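Local coordinates for protein transcriptional regulator (Vibrio vulnificus, PDB 4IVN) that probably binds operator DNA to repress the nan operon of sialic acid catabolism, and carries the sugar phosphate ManNAc-6P in its sugar isomerase (SIS) domain, at residues Pro17-Ile29 and Leu44-Leu58. Numbering follows the deposited sequence.
Sequences PFSKKLRVVADYI and LARNTQTSEATVVRL
Val25 and Leu22 press helix 20-29 against both arms of a helix-turn-helix, its axis running 10.2 Å from that of helix 44-48 and 9.4 Å from that of helix 52-58, at 104° and 76° to them. Val25 is a knob among Leu44, Thr48, Thr54 and Leu58. Its two methyls divide the work: CG1, anti to the backbone N (chi1 -179°), meets Leu58 CD2 at a tight 3.3 Å, while CG2 faces Thr50 OG1. Leu58 returns the fit, lodged among Leu22, Val25, Ala26 and Ile29, and its other methyl, CD1, lies 3.4 Å from Phe18 CE2. Leu22 CD1 touches Thr54 CG2 and sits over the centre of one face of the Arg57 guanidinium. Farther along the helix, Tyr28 and Leu44 slide past each other in opposite directions, Leu44 CD1 against Tyr28 CD2, with Thr48 CG2 3.6 Å from Tyr28 CB; the Tyr28 hydroxyl is hydrogen-bonded to Gln39. Side-chain hydrogen bonds tie the turn to the end of the preceding helix. Gln49, at positive phi, closes helix 44-48 with a Schellman motif, and Thr50 OG1 donates to Thr48 OG1 (2.9 Å), which in turn donates to Leu44 O (2.7 Å). Beside this turn, the bent chain of Lys21 brings NZ to a weak hydrogen bond with Thr54 OG1, and a water links the same amine to Gln49 O. A second water joins Arg57 NH1 to the OG of Ser19, the N-cap residue of helix 20-29, adding a polar bridge beside the apolar centre. Helix 20-36 thus crosses both motif helices; the second, 52-61, is probably the recognition helix. Within the rpiR-family DNA-binding domain, the contact is continued by helix 7-13, whose Leu11 meets Ala26 and Ile29, and by helix 67-78, where Phe70 touches Ile29 and Tyr67 touches Leu44 and Val55.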
loop_
_atom_site.group_PDB
_atom_site.type_symbol
_atom_site.label_atom_id
_atom_site.label_comp_id
_atom_site.label_asym_id
_atom_site.label_seq_id
_atom_site.Cartn_x
_atom_site.Cartn_y
_atom_site.Cartn_z
ATOM N N PRO A 17 -16.317 21.072 39.287
ATOM C CA PRO A 17 -17.741 20.733 39.117
ATOM C C PRO A 17 -18.059 19.296 38.641
ATOM O O PRO A 17 -19.228 18.908 38.703
ATOM C CB PRO A 17 -18.234 21.753 38.066
ATOM C CG PRO A 17 -17.013 22.216 37.345
ATOM C CD PRO A 17 -15.902 22.159 38.363
ATOM N N PHE A 18 -17.068 18.522 38.174
ATOM C CA PHE A 18 -17.331 17.142 37.707
ATOM C C PHE A 18 -17.630 16.190 38.858
ATOM O O PHE A 18 -16.980 16.272 39.925
ATOM C CB PHE A 18 -16.137 16.554 36.929
ATOM C CG PHE A 18 -15.809 17.271 35.642
ATOM C CD1 PHE A 18 -16.706 18.181 35.051
ATOM C CD2 PHE A 18 -14.598 17.007 34.984
ATOM C CE1 PHE A 18 -16.392 18.829 33.856
ATOM C CE2 PHE A 18 -14.279 17.653 33.786
ATOM C CZ PHE A 18 -15.184 18.557 33.218
ATOM N N SER A 19 -18.565 15.266 38.590
ATOM C CA SER A 19 -18.875 14.100 39.432
ATOM C C SER A 19 -17.689 13.146 39.619
ATOM O O SER A 19 -16.736 13.200 38.854
ATOM C CB SER A 19 -20.030 13.296 38.815
ATOM O OG SER A 19 -19.585 12.585 37.647
ATOM N N LYS A 20 -17.766 12.263 40.621
ATOM C CA LYS A 20 -16.720 11.256 40.863
ATOM C C LYS A 20 -16.435 10.416 39.609
ATOM O O LYS A 20 -15.271 10.175 39.271
ATOM C CB LYS A 20 -17.033 10.314 42.053
ATOM C CG LYS A 20 -15.890 9.320 42.294
ATOM C CD LYS A 20 -15.736 8.822 43.719
ATOM C CE LYS A 20 -15.995 7.326 43.794
ATOM N NZ LYS A 20 -15.628 6.771 45.123
ATOM N N LYS A 21 -17.490 9.952 38.945
ATOM C CA LYS A 21 -17.307 9.047 37.841
ATOM C C LYS A 21 -16.514 9.780 36.724
ATOM O O LYS A 21 -15.497 9.262 36.196
ATOM C CB LYS A 21 -18.661 8.512 37.359
ATOM C CG LYS A 21 -18.594 7.142 36.672
ATOM C CD LYS A 21 -19.898 6.340 36.849
ATOM C CE LYS A 21 -20.269 5.459 35.636
ATOM N NZ LYS A 21 -19.280 4.517 35.010
ATOM N N LEU A 22 -16.970 10.981 36.379
ATOM C CA LEU A 22 -16.276 11.845 35.407
ATOM C C LEU A 22 -14.818 12.179 35.849
ATOM O O LEU A 22 -13.923 12.235 35.015
ATOM C CB LEU A 22 -17.096 13.115 35.102
ATOM C CG LEU A 22 -18.092 13.251 33.930
ATOM C CD1 LEU A 22 -18.482 11.973 33.217
ATOM C CD2 LEU A 22 -19.360 13.933 34.410
ATOM N N ARG A 23 -14.602 12.350 37.159
ATOM C CA ARG A 23 -13.276 12.679 37.756
ATOM C C ARG A 23 -12.287 11.572 37.508
ATOM O O ARG A 23 -11.100 11.842 37.290
ATOM C CB ARG A 23 -13.326 12.915 39.284
ATOM C CG ARG A 23 -13.791 14.304 39.715
ATOM C CD ARG A 23 -13.527 14.607 41.201
ATOM N NE ARG A 23 -13.223 16.034 41.372
ATOM C CZ ARG A 23 -11.994 16.566 41.436
ATOM N NH1 ARG A 23 -10.900 15.806 41.392
ATOM N NH2 ARG A 23 -11.855 17.880 41.558
ATOM N N VAL A 24 -12.779 10.329 37.555
ATOM C CA VAL A 24 -11.916 9.179 37.303
ATOM C C VAL A 24 -11.382 9.297 35.878
ATOM O O VAL A 24 -10.193 9.110 35.612
ATOM C CB VAL A 24 -12.708 7.875 37.483
ATOM C CG1 VAL A 24 -11.985 6.715 36.824
ATOM C CG2 VAL A 24 -12.916 7.601 39.001
ATOM N N VAL A 25 -12.273 9.637 34.953
ATOM C CA VAL A 25 -11.848 9.722 33.552
ATOM C C VAL A 25 -10.995 10.969 33.361
ATOM O O VAL A 25 -9.994 10.919 32.628
ATOM C CB VAL A 25 -13.055 9.797 32.582
ATOM C CG1 VAL A 25 -12.562 9.850 31.134
ATOM C CG2 VAL A 25 -14.000 8.597 32.756
ATOM N N ALA A 26 -11.376 12.093 34.014
ATOM C CA ALA A 26 -10.577 13.306 33.862
ATOM C C ALA A 26 -9.163 12.995 34.380
ATOM O O ALA A 26 -8.164 13.294 33.715
ATOM C CB ALA A 26 -11.239 14.508 34.567
ATOM N N ASP A 27 -9.078 12.283 35.495
ATOM C CA ASP A 27 -7.759 11.984 36.138
ATOM C C ASP A 27 -6.856 11.065 35.307
ATOM O O ASP A 27 -5.617 11.296 35.215
ATOM C CB ASP A 27 -7.920 11.370 37.525
ATOM C CG ASP A 27 -8.138 12.404 38.604
ATOM O OD1 ASP A 27 -7.707 13.558 38.425
ATOM O OD2 ASP A 27 -8.731 12.074 39.657
ATOM N N TYR A 28 -7.463 10.015 34.762
ATOM C CA TYR A 28 -6.751 9.103 33.866
ATOM C C TYR A 28 -6.196 9.871 32.661
ATOM O O TYR A 28 -5.051 9.669 32.277
ATOM C CB TYR A 28 -7.614 7.913 33.419
ATOM C CG TYR A 28 -6.905 6.948 32.496
ATOM C CD1 TYR A 28 -6.332 5.766 32.982
ATOM C CD2 TYR A 28 -6.820 7.195 31.098
ATOM C CE1 TYR A 28 -5.653 4.878 32.115
ATOM C CE2 TYR A 28 -6.163 6.302 30.245
ATOM C CZ TYR A 28 -5.586 5.150 30.763
ATOM O OH TYR A 28 -4.918 4.298 29.907
ATOM N N ILE A 29 -6.984 10.766 32.070
ATOM C CA ILE A 29 -6.500 11.489 30.924
ATOM C C ILE A 29 -5.352 12.436 31.289
ATOM O O ILE A 29 -4.367 12.541 30.536
ATOM C CB ILE A 29 -7.642 12.287 30.244
ATOM C CG1 ILE A 29 -8.724 11.318 29.739
ATOM C CG2 ILE A 29 -7.084 13.001 29.031
ATOM C CD1 ILE A 29 -10.058 11.950 29.319
ATOM N N LEU A 44 -10.435 3.870 26.183
ATOM C CA LEU A 44 -10.525 4.844 27.321
ATOM C C LEU A 44 -11.552 4.372 28.361
ATOM O O LEU A 44 -11.320 4.472 29.585
ATOM C CB LEU A 44 -10.945 6.205 26.809
ATOM C CG LEU A 44 -10.923 7.299 27.870
ATOM C CD1 LEU A 44 -9.625 7.288 28.650
ATOM C CD2 LEU A 44 -11.177 8.649 27.241
ATOM N N ALA A 45 -12.668 3.838 27.859
ATOM C CA ALA A 45 -13.696 3.247 28.689
ATOM C C ALA A 45 -13.191 2.058 29.494
ATOM O O ALA A 45 -13.374 2.009 30.742
ATOM C CB ALA A 45 -14.938 2.890 27.879
ATOM N N ARG A 46 -12.553 1.112 28.818
ATOM C CA ARG A 46 -11.963 -0.030 29.511
ATOM C C ARG A 46 -10.894 0.350 30.517
ATOM O O ARG A 46 -10.892 -0.134 31.649
ATOM C CB ARG A 46 -11.273 -0.970 28.504
ATOM C CG ARG A 46 -12.177 -1.734 27.573
ATOM C CD ARG A 46 -11.293 -2.486 26.565
ATOM N NE ARG A 46 -10.931 -3.848 27.010
ATOM C CZ ARG A 46 -9.752 -4.232 27.509
ATOM N NH1 ARG A 46 -8.717 -3.399 27.668
ATOM N NH2 ARG A 46 -9.601 -5.488 27.836
ATOM N N ASN A 47 -9.929 1.158 30.087
ATOM C CA ASN A 47 -8.833 1.510 30.977
ATOM C C ASN A 47 -9.280 2.276 32.236
ATOM O O ASN A 47 -8.562 2.304 33.233
ATOM C CB ASN A 47 -7.826 2.347 30.227
ATOM C CG ASN A 47 -7.217 1.591 29.079
ATOM O OD1 ASN A 47 -7.162 0.351 29.106
ATOM N ND2 ASN A 47 -6.781 2.313 28.061
ATOM N N THR A 48 -10.435 2.933 32.156
ATOM C CA THR A 48 -10.930 3.663 33.299
ATOM C C THR A 48 -12.030 2.890 34.050
ATOM O O THR A 48 -12.503 3.359 35.099
ATOM C CB THR A 48 -11.534 5.008 32.876
ATOM O OG1 THR A 48 -12.566 4.757 31.919
ATOM C CG2 THR A 48 -10.428 5.992 32.364
ATOM N N GLN A 49 -12.423 1.736 33.511
ATOM C CA GLN A 49 -13.580 0.967 34.007
ATOM C C GLN A 49 -14.857 1.830 34.129
ATOM O O GLN A 49 -15.528 1.837 35.176
ATOM C CB GLN A 49 -13.267 0.358 35.379
ATOM C CG GLN A 49 -12.327 -0.849 35.409
ATOM C CD GLN A 49 -11.793 -1.066 36.824
ATOM O OE1 GLN A 49 -10.918 -0.328 37.284
ATOM N NE2 GLN A 49 -12.339 -2.053 37.534
ATOM N N THR A 50 -15.202 2.563 33.074
ATOM C CA THR A 50 -16.410 3.386 33.047
ATOM C C THR A 50 -17.090 3.027 31.731
ATOM O O THR A 50 -16.486 2.391 30.869
ATOM C CB THR A 50 -16.075 4.919 33.194
ATOM O OG1 THR A 50 -15.373 5.417 32.029
ATOM C CG2 THR A 50 -15.179 5.184 34.395
ATOM N N SER A 51 -18.318 3.436 31.516
ATOM C CA SER A 51 -18.939 3.188 30.214
ATOM C C SER A 51 -18.388 4.155 29.133
ATOM O O SER A 51 -17.745 5.163 29.428
ATOM C CB SER A 51 -20.409 3.390 30.349
ATOM O OG SER A 51 -20.570 4.713 30.770
ATOM N N GLU A 52 -18.674 3.864 27.876
ATOM C CA GLU A 52 -18.391 4.829 26.851
ATOM C C GLU A 52 -19.288 6.041 27.015
ATOM O O GLU A 52 -18.916 7.143 26.634
ATOM C CB GLU A 52 -18.597 4.222 25.476
ATOM C CG GLU A 52 -17.761 2.992 25.251
ATOM C CD GLU A 52 -17.852 2.485 23.814
ATOM O OE1 GLU A 52 -18.473 3.168 22.962
ATOM O OE2 GLU A 52 -17.269 1.411 23.546
ATOM N N ALA A 53 -20.465 5.848 27.566
ATOM C CA ALA A 53 -21.347 7.032 27.838
ATOM C C ALA A 53 -20.704 8.067 28.796
ATOM O O ALA A 53 -20.918 9.287 28.689
ATOM C CB ALA A 53 -22.682 6.588 28.408
ATOM N N THR A 54 -19.984 7.545 29.786
ATOM C CA THR A 54 -19.317 8.395 30.780
ATOM C C THR A 54 -18.219 9.222 30.070
ATOM O O THR A 54 -18.130 10.439 30.247
ATOM C CB THR A 54 -18.727 7.579 31.942
ATOM O OG1 THR A 54 -19.744 6.801 32.567
ATOM C CG2 THR A 54 -18.121 8.528 33.004
ATOM N N VAL A 55 -17.445 8.554 29.215
ATOM C CA VAL A 55 -16.337 9.203 28.513
ATOM C C VAL A 55 -16.917 10.300 27.626
ATOM O O VAL A 55 -16.406 11.421 27.619
ATOM C CB VAL A 55 -15.563 8.149 27.669
ATOM C CG1 VAL A 55 -14.449 8.776 26.848
ATOM C CG2 VAL A 55 -14.987 7.060 28.567
ATOM N N VAL A 56 -18.005 9.965 26.902
ATOM C CA VAL A 56 -18.656 10.923 26.021
ATOM C C VAL A 56 -19.148 12.132 26.827
ATOM O O VAL A 56 -18.933 13.289 26.419
ATOM C CB VAL A 56 -19.851 10.299 25.238
ATOM C CG1 VAL A 56 -20.556 11.364 24.453
ATOM C CG2 VAL A 56 -19.410 9.195 24.260
ATOM N N ARG A 57 -19.790 11.869 27.979
ATOM C CA ARG A 57 -20.303 12.947 28.790
ATOM C C ARG A 57 -19.182 13.860 29.241
ATOM O O ARG A 57 -19.320 15.084 29.175
ATOM C CB ARG A 57 -21.161 12.434 29.975
ATOM C CG ARG A 57 -22.110 13.482 30.544
ATOM C CD ARG A 57 -22.952 12.938 31.705
ATOM N NE ARG A 57 -22.692 11.509 31.907
ATOM C CZ ARG A 57 -22.520 10.918 33.089
ATOM N NH1 ARG A 57 -22.615 11.630 34.213
ATOM N NH2 ARG A 57 -22.260 9.606 33.138
ATOM N N LEU A 58 -18.049 13.304 29.664
ATOM C CA LEU A 58 -16.888 14.148 29.974
ATOM C C LEU A 58 -16.531 15.043 28.747
ATOM O O LEU A 58 -16.451 16.287 28.837
ATOM C CB LEU A 58 -15.697 13.265 30.419
ATOM C CG LEU A 58 -14.366 13.975 30.658
ATOM C CD1 LEU A 58 -14.505 14.928 31.817
ATOM C CD2 LEU A 58 -13.216 13.051 30.975
HETATM O O HOH W 1 -21.515 11.218 36.670
HETATM O O HOH W 2 -17.510 2.840 36.706
#